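Local coordinates for protein thermostable carboxypeptidase 1 (Pyrococcus furiosus, PDB 1KA2) that is a metal-dependent carboxypeptidase that removes amino acids one after another from the C-terminus of peptides, with broad specificity, at residues T358-I363 / I425-S430; H25-L30 / E52-S57. All coordinates share one frame; numbering follows the deposited sequence.

Both interactions join pairs of helices that run roughly antiparallel in a mostly helical fold, but they lie far apart: their centres are 32 Å apart and their nearest atoms about 22 Å. Interaction 1 (358-363 with 425-430) is buried and polar beside the metal site, where the side chain of Y359 comes to about 5 Å from that of E299, a cobalt ligand, and to about 8 Å from the magnesium ion bound in this structure. Interaction 2 (25-30 with 52-57) lies away from that site and toward the second subunit of the homodimer, and it rests mainly on L53 packed against Q27, with L30 adding a smaller apolar touch. Along the chain, the second contact is complete before the first begins.

Interaction 1: residues T358-I363 / I425-S430; sequences TYNFHI and IGTLLS
A buried amide-to-hydroxyl hydrogen bond from N360 to T427 joins the start of helix 359-375 to helix 421-440, in a contact that Y359 brings close to the catalytic metal site. The short helical segments run roughly antiparallel, at 143°, and their axes come no closer than 10.9 Å; the gap is spanned chiefly by N360 and T427, with Y359 and L428 alongside. N360 and T427 approach from opposite directions. ND2 of N360 donates to OG1 of T427 at 3.0 Å, with the acceptor almost in the amide plane and an N-H...O angle of 145°, a moderately bent bond.

Threonine suits this position because its two branches do different work. With chi1 at 68°, OG1 sits between the backbone N and the carbonyl carbon; there it accepts from the amide and donates to the carbonyl of T424, one turn back. The methyl CG2 lies instead 4.0 Å from CD2 of Y359, a slanting contact with that ring. CD2 of L428 lies 4.0 Å from ND2 of N360, an apolar neighbour to the amide. The other end of the amide is held too, since OD1 of N360 is hydrogen-bonded to OG1 of T424.

A leucine in place of N360 would probably leave the hydroxyls of both T424 and T427 without their amide partner in a buried setting. Y359 also has a cation-pi contact with R303, whose helix 295-309 carries the metal ligand E299, and R303 touches T427 as well. In the same helical turn, OG of S430 donates to the carbonyl O of T427 at 2.6 Å. The orientation of the amide is consistent with this set of bonds, through which buried polar atoms are paired with one another.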
ATOM      1  N   THR A 358     -36.343   3.964   9.441  1.00 37.79           N
ATOM      2  CA  THR A 358     -36.647   4.570   8.145  1.00 37.18           C
ATOM      3  C   THR A 358     -35.685   4.139   7.020  1.00 38.00           C
ATOM      4  O   THR A 358     -36.022   4.239   5.838  1.00 38.05           O
ATOM      5  CB  THR A 358     -36.625   6.122   8.240  1.00 38.34           C
ATOM      6  OG1 THR A 358     -35.284   6.578   8.478  1.00 37.56           O
ATOM      7  CG2 THR A 358     -37.518   6.598   9.382  1.00 34.59           C
ATOM      8  N   TYR A 359     -34.501   3.649   7.383  1.00 37.42           N
ATOM      9  CA  TYR A 359     -33.500   3.231   6.387  1.00 37.16           C
ATOM     10  C   TYR A 359     -34.001   2.329   5.260  1.00 36.88           C
ATOM     11  O   TYR A 359     -33.853   2.649   4.073  1.00 35.41           O
ATOM     12  CB  TYR A 359     -32.324   2.513   7.066  1.00 37.91           C
ATOM     13  CG  TYR A 359     -31.182   2.177   6.123  1.00 35.64           C
ATOM     14  CD1 TYR A 359     -30.259   3.150   5.734  1.00 39.56           C
ATOM     15  CD2 TYR A 359     -31.032   0.895   5.613  1.00 36.28           C
ATOM     16  CE1 TYR A 359     -29.210   2.852   4.857  1.00 39.32           C
ATOM     17  CE2 TYR A 359     -29.996   0.583   4.734  1.00 38.77           C
ATOM     18  CZ  TYR A 359     -29.089   1.564   4.361  1.00 37.69           C
ATOM     19  OH  TYR A 359     -28.068   1.250   3.500  1.00 39.49           O
ATOM     20  N   ASN A 360     -34.578   1.189   5.624  1.00 35.31           N
ATOM     21  CA  ASN A 360     -35.042   0.263   4.608  1.00 34.56           C
ATOM     22  C   ASN A 360     -36.075   0.798   3.597  1.00 34.21           C
ATOM     23  O   ASN A 360     -36.272   0.201   2.538  1.00 31.23           O
ATOM     24  CB  ASN A 360     -35.528  -1.021   5.281  1.00 37.27           C
ATOM     25  CG  ASN A 360     -34.372  -1.859   5.816  1.00 38.40           C
ATOM     26  OD1 ASN A 360     -33.390  -2.086   5.111  1.00 41.83           O
ATOM     27  ND2 ASN A 360     -34.485  -2.322   7.054  1.00 37.98           N
ATOM     28  N   PHE A 361     -36.709   1.930   3.893  1.00 32.94           N
ATOM     29  CA  PHE A 361     -37.683   2.470   2.952  1.00 34.73           C
ATOM     30  C   PHE A 361     -36.940   3.201   1.828  1.00 35.51           C
ATOM     31  O   PHE A 361     -37.442   3.343   0.708  1.00 34.05           O
ATOM     32  CB  PHE A 361     -38.694   3.376   3.680  1.00 33.08           C
ATOM     33  CG  PHE A 361     -39.658   2.611   4.565  1.00 34.94           C
ATOM     34  CD1 PHE A 361     -39.544   2.645   5.952  1.00 35.26           C
ATOM     35  CD2 PHE A 361     -40.664   1.833   4.004  1.00 34.80           C
ATOM     36  CE1 PHE A 361     -40.415   1.918   6.770  1.00 36.51           C
ATOM     37  CE2 PHE A 361     -41.544   1.099   4.814  1.00 37.49           C
ATOM     38  CZ  PHE A 361     -41.417   1.143   6.202  1.00 35.33           C
ATOM     39  N   HIS A 362     -35.721   3.630   2.128  1.00 35.69           N
ATOM     40  CA  HIS A 362     -34.881   4.293   1.134  1.00 33.83           C
ATOM     41  C   HIS A 362     -34.455   3.230   0.129  1.00 33.23           C
ATOM     42  O   HIS A 362     -34.331   3.497  -1.064  1.00 36.82           O
ATOM     43  CB  HIS A 362     -33.653   4.902   1.810  1.00 30.23           C
ATOM     44  CG  HIS A 362     -33.960   6.112   2.629  1.00 28.77           C
ATOM     45  ND1 HIS A 362     -33.883   7.392   2.121  1.00 29.75           N
ATOM     46  CD2 HIS A 362     -34.355   6.240   3.918  1.00 27.18           C
ATOM     47  CE1 HIS A 362     -34.211   8.257   3.064  1.00 28.12           C
ATOM     48  NE2 HIS A 362     -34.501   7.583   4.164  1.00 29.91           N
ATOM     49  N   ILE A 363     -34.249   2.011   0.611  1.00 31.94           N
ATOM     50  CA  ILE A 363     -33.841   0.921  -0.274  1.00 30.96           C
ATOM     51  C   ILE A 363     -35.012   0.383  -1.118  1.00 29.88           C
ATOM     52  O   ILE A 363     -34.843   0.062  -2.300  1.00 27.41           O
ATOM     53  CB  ILE A 363     -33.216  -0.237   0.538  1.00 28.92           C
ATOM     54  CG1 ILE A 363     -32.063   0.290   1.406  1.00 29.38           C
ATOM     55  CG2 ILE A 363     -32.725  -1.316  -0.403  1.00 27.74           C
ATOM     56  CD1 ILE A 363     -30.871   0.848   0.616  1.00 23.85           C
ATOM     57  N   ILE A 425     -31.058  -6.547   3.148  1.00 35.67           N
ATOM     58  CA  ILE A 425     -30.808  -7.934   3.537  1.00 35.65           C
ATOM     59  C   ILE A 425     -29.943  -7.973   4.792  1.00 37.78           C
ATOM     60  O   ILE A 425     -30.196  -8.761   5.710  1.00 37.24           O
ATOM     61  CB  ILE A 425     -30.088  -8.715   2.427  1.00 34.56           C
ATOM     62  CG1 ILE A 425     -31.024  -8.875   1.227  1.00 34.72           C
ATOM     63  CG2 ILE A 425     -29.604 -10.061   2.966  1.00 33.66           C
ATOM     64  CD1 ILE A 425     -30.421  -9.675   0.083  1.00 29.53           C
ATOM     65  N   GLY A 426     -28.901  -7.141   4.813  1.00 38.26           N
ATOM     66  CA  GLY A 426     -28.029  -7.083   5.972  1.00 36.02           C
ATOM     67  C   GLY A 426     -28.749  -6.611   7.220  1.00 36.30           C
ATOM     68  O   GLY A 426     -28.588  -7.195   8.292  1.00 35.54           O
ATOM     69  N   THR A 427     -29.538  -5.544   7.097  1.00 35.98           N
ATOM     70  CA  THR A 427     -30.276  -5.026   8.259  1.00 37.96           C
ATOM     71  C   THR A 427     -31.201  -6.138   8.765  1.00 37.24           C
ATOM     72  O   THR A 427     -31.200  -6.474   9.950  1.00 35.29           O
ATOM     73  CB  THR A 427     -31.161  -3.801   7.895  1.00 39.75           C
ATOM     74  OG1 THR A 427     -32.229  -4.228   7.037  1.00 41.48           O
ATOM     75  CG2 THR A 427     -30.336  -2.735   7.166  1.00 40.84           C
ATOM     76  N   LEU A 428     -31.983  -6.711   7.853  1.00 37.00           N
ATOM     77  CA  LEU A 428     -32.914  -7.782   8.209  1.00 38.14           C
ATOM     78  C   LEU A 428     -32.177  -8.936   8.874  1.00 39.10           C
ATOM     79  O   LEU A 428     -32.500  -9.336   9.997  1.00 39.16           O
ATOM     80  CB  LEU A 428     -33.642  -8.303   6.968  1.00 35.26           C
ATOM     81  CG  LEU A 428     -34.415  -7.285   6.114  1.00 37.23           C
ATOM     82  CD1 LEU A 428     -35.381  -8.030   5.213  1.00 37.39           C
ATOM     83  CD2 LEU A 428     -35.176  -6.295   6.987  1.00 37.45           C
ATOM     84  N   LEU A 429     -31.191  -9.478   8.172  1.00 39.71           N
ATOM     85  CA  LEU A 429     -30.421 -10.578   8.715  1.00 38.44           C
ATOM     86  C   LEU A 429     -29.797 -10.301  10.088  1.00 38.34           C
ATOM     87  O   LEU A 429     -29.580 -11.241  10.864  1.00 36.80           O
ATOM     88  CB  LEU A 429     -29.310 -10.977   7.744  1.00 40.01           C
ATOM     89  CG  LEU A 429     -29.672 -12.012   6.690  1.00 41.72           C
ATOM     90  CD1 LEU A 429     -30.747 -11.440   5.796  1.00 45.93           C
ATOM     91  CD2 LEU A 429     -28.440 -12.389   5.881  1.00 41.42           C
ATOM     92  N   SER A 430     -29.479  -9.040  10.386  1.00 36.63           N
ATOM     93  CA  SER A 430     -28.850  -8.719  11.677  1.00 38.43           C
ATOM     94  C   SER A 430     -29.823  -8.964  12.826  1.00 39.73           C
ATOM     95  O   SER A 430     -29.420  -9.335  13.942  1.00 39.04           O
ATOM     96  CB  SER A 430     -28.343  -7.263  11.737  1.00 36.42           C
ATOM     97  OG  SER A 430     -29.400  -6.319  11.842  1.00 37.03           O
TER

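Interaction 2: residues H25-L30 / E52-S57; sequences HAQSVL and ELSVLS
L30 and L53 make the close apolar touch of this contact, crossing at about a right angle with CD2 of L30 3.8 Å from CD1 of L53. Leucine fits here because its branched end can reach across the gap between two helices whose segment axes come to 10.8 Å at their closest. At L53, CG stands opposite the carbonyl carbon and beside the backbone N (chi1 -66°), which sends the branch toward the facing helix; the same side chain also packs on I23. Q27 shares in this tight part: it slides past L53 in the opposite direction, its chain bends at chi2, and its CD lies 4.0 Å from CB of L53. A small alanine, A26, also points its CB toward the facing helix, and being short it leaves room for larger side chains.

The two segments belong to helices 8-36 and 43-61, successive in the chain and joined by a short link. At 158° between their directions they form an antiparallel helical hairpin, in which Q27 and L53 have the nearest CA atoms, 7.6 Å apart.

The solvent margin is looser and more polar. There the amide end of Q27, a partly exposed residue, reaches toward S54, which lies at the solvent edge and whose hydroxyl also makes a weak hydrogen bond to the carbonyl of Q50. A long, flexible glutamine and a small serine tolerate water at this margin. On another face of helix 8-36, H25 is hydrogen-bonded through NE2 to R46 of the second subunit, and V29 meets V29 of that subunit.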
ATOM      1  N   HIS A  25      -4.529  -9.308  -3.886  1.00 30.86           N
ATOM      2  CA  HIS A  25      -3.904  -8.804  -2.675  1.00 29.79           C
ATOM      3  C   HIS A  25      -3.382  -7.423  -3.041  1.00 29.37           C
ATOM      4  O   HIS A  25      -3.614  -6.437  -2.347  1.00 28.08           O
ATOM      5  CB  HIS A  25      -2.731  -9.692  -2.296  1.00 29.66           C
ATOM      6  CG  HIS A  25      -1.956  -9.190  -1.123  1.00 28.82           C
ATOM      7  ND1 HIS A  25      -2.404  -9.322   0.173  1.00 29.67           N
ATOM      8  CD2 HIS A  25      -0.762  -8.557  -1.049  1.00 29.06           C
ATOM      9  CE1 HIS A  25      -1.516  -8.790   0.998  1.00 31.37           C
ATOM     10  NE2 HIS A  25      -0.510  -8.320   0.280  1.00 28.33           N
ATOM     11  N   ALA A  26      -2.682  -7.368  -4.165  1.00 30.53           N
ATOM     12  CA  ALA A  26      -2.115  -6.118  -4.648  1.00 29.62           C
ATOM     13  C   ALA A  26      -3.211  -5.070  -4.900  1.00 28.70           C
ATOM     14  O   ALA A  26      -3.064  -3.926  -4.503  1.00 29.55           O
ATOM     15  CB  ALA A  26      -1.308  -6.376  -5.916  1.00 28.77           C
ATOM     16  N   GLN A  27      -4.317  -5.455  -5.534  1.00 28.09           N
ATOM     17  CA  GLN A  27      -5.392  -4.486  -5.790  1.00 28.08           C
ATOM     18  C   GLN A  27      -5.924  -3.866  -4.497  1.00 25.59           C
ATOM     19  O   GLN A  27      -6.182  -2.667  -4.440  1.00 28.36           O
ATOM     20  CB  GLN A  27      -6.553  -5.137  -6.569  1.00 26.85           C
ATOM     21  CG  GLN A  27      -6.281  -5.418  -8.047  1.00 27.75           C
ATOM     22  CD  GLN A  27      -6.401  -4.187  -8.944  1.00 31.06           C
ATOM     23  OE1 GLN A  27      -6.867  -4.278 -10.087  1.00 33.29           O
ATOM     24  NE2 GLN A  27      -5.971  -3.040  -8.440  1.00 27.87           N
ATOM     25  N   SER A  28      -6.089  -4.678  -3.457  1.00 26.18           N
ATOM     26  CA  SER A  28      -6.590  -4.182  -2.170  1.00 26.12           C
ATOM     27  C   SER A  28      -5.650  -3.152  -1.560  1.00 26.23           C
ATOM     28  O   SER A  28      -6.075  -2.094  -1.073  1.00 26.64           O
ATOM     29  CB  SER A  28      -6.756  -5.336  -1.177  1.00 26.43           C
ATOM     30  OG  SER A  28      -7.726  -6.264  -1.620  1.00 29.89           O
ATOM     31  N   VAL A  29      -4.366  -3.476  -1.568  1.00 24.47           N
ATOM     32  CA  VAL A  29      -3.373  -2.578  -1.016  1.00 24.34           C
ATOM     33  C   VAL A  29      -3.398  -1.254  -1.774  1.00 23.43           C
ATOM     34  O   VAL A  29      -3.318  -0.191  -1.175  1.00 24.39           O
ATOM     35  CB  VAL A  29      -1.969  -3.212  -1.080  1.00 22.96           C
ATOM     36  CG1 VAL A  29      -0.928  -2.223  -0.597  1.00 24.88           C
ATOM     37  CG2 VAL A  29      -1.944  -4.451  -0.189  1.00 23.80           C
ATOM     38  N   LEU A  30      -3.534  -1.334  -3.092  1.00 24.03           N
ATOM     39  CA  LEU A  30      -3.590  -0.150  -3.948  1.00 24.43           C
ATOM     40  C   LEU A  30      -4.779   0.736  -3.613  1.00 24.43           C
ATOM     41  O   LEU A  30      -4.630   1.944  -3.432  1.00 26.48           O
ATOM     42  CB  LEU A  30      -3.666  -0.584  -5.415  1.00 23.18           C
ATOM     43  CG  LEU A  30      -2.373  -0.541  -6.226  1.00 26.34           C
ATOM     44  CD1 LEU A  30      -1.187  -0.802  -5.345  1.00 24.24           C
ATOM     45  CD2 LEU A  30      -2.458  -1.545  -7.371  1.00 24.68           C
ATOM     46  N   GLU A  52      -4.317  -1.841 -15.431  1.00 31.79           N
ATOM     47  CA  GLU A  52      -3.535  -2.888 -16.071  1.00 32.58           C
ATOM     48  C   GLU A  52      -3.717  -4.222 -15.340  1.00 33.97           C
ATOM     49  O   GLU A  52      -3.848  -5.270 -15.976  1.00 34.77           O
ATOM     50  CB  GLU A  52      -2.057  -2.492 -16.090  1.00 31.99           C
ATOM     51  CG  GLU A  52      -1.711  -1.326 -17.002  1.00 31.88           C
ATOM     52  CD  GLU A  52      -1.904  -1.655 -18.484  1.00 33.26           C
ATOM     53  OE1 GLU A  52      -1.768  -2.831 -18.869  1.00 33.57           O
ATOM     54  OE2 GLU A  52      -2.181  -0.734 -19.270  1.00 33.08           O
ATOM     55  N   LEU A  53      -3.731  -4.174 -14.005  1.00 33.45           N
ATOM     56  CA  LEU A  53      -3.900  -5.374 -13.187  1.00 34.21           C
ATOM     57  C   LEU A  53      -5.280  -5.999 -13.338  1.00 35.04           C
ATOM     58  O   LEU A  53      -5.405  -7.221 -13.340  1.00 35.35           O
ATOM     59  CB  LEU A  53      -3.644  -5.062 -11.703  1.00 33.79           C
ATOM     60  CG  LEU A  53      -2.200  -4.669 -11.368  1.00 34.60           C
ATOM     61  CD1 LEU A  53      -2.073  -4.288  -9.899  1.00 34.36           C
ATOM     62  CD2 LEU A  53      -1.282  -5.838 -11.718  1.00 34.22           C
ATOM     63  N   SER A  54      -6.319  -5.174 -13.455  1.00 36.24           N
ATOM     64  CA  SER A  54      -7.670  -5.715 -13.618  1.00 35.78           C
ATOM     65  C   SER A  54      -7.749  -6.482 -14.921  1.00 35.77           C
ATOM     66  O   SER A  54      -8.368  -7.544 -14.983  1.00 37.20           O
ATOM     67  CB  SER A  54      -8.725  -4.608 -13.624  1.00 37.64           C
ATOM     68  OG  SER A  54      -9.003  -4.183 -12.304  1.00 40.13           O
ATOM     69  N   VAL A  55      -7.128  -5.950 -15.967  1.00 33.58           N
ATOM     70  CA  VAL A  55      -7.141  -6.654 -17.237  1.00 35.56           C
ATOM     71  C   VAL A  55      -6.283  -7.919 -17.136  1.00 35.69           C
ATOM     72  O   VAL A  55      -6.614  -8.949 -17.713  1.00 35.49           O
ATOM     73  CB  VAL A  55      -6.606  -5.775 -18.391  1.00 36.46           C
ATOM     74  CG1 VAL A  55      -6.429  -6.618 -19.649  1.00 35.47           C
ATOM     75  CG2 VAL A  55      -7.582  -4.624 -18.662  1.00 36.69           C
ATOM     76  N   LEU A  56      -5.190  -7.842 -16.387  1.00 35.75           N
ATOM     77  CA  LEU A  56      -4.308  -8.988 -16.249  1.00 37.02           C
ATOM     78  C   LEU A  56      -5.042 -10.083 -15.497  1.00 36.52           C
ATOM     79  O   LEU A  56      -5.025 -11.254 -15.888  1.00 37.39           O
ATOM     80  CB  LEU A  56      -3.041  -8.600 -15.477  1.00 37.58           C
ATOM     81  CG  LEU A  56      -1.732  -9.318 -15.831  1.00 39.31           C
ATOM     82  CD1 LEU A  56      -0.701  -9.037 -14.733  1.00 38.74           C
ATOM     83  CD2 LEU A  56      -1.963 -10.815 -15.980  1.00 38.59           C
ATOM     84  N   SER A  57      -5.691  -9.680 -14.413  1.00 35.68           N
ATOM     85  CA  SER A  57      -6.443 -10.595 -13.569  1.00 36.21           C
ATOM     86  C   SER A  57      -7.498 -11.363 -14.374  1.00 36.78           C
ATOM     87  O   SER A  57      -7.548 -12.596 -14.332  1.00 36.44           O
ATOM     88  CB  SER A  57      -7.107  -9.803 -12.443  1.00 34.17           C
ATOM     89  OG  SER A  57      -7.462 -10.656 -11.380  1.00 37.71           O
TER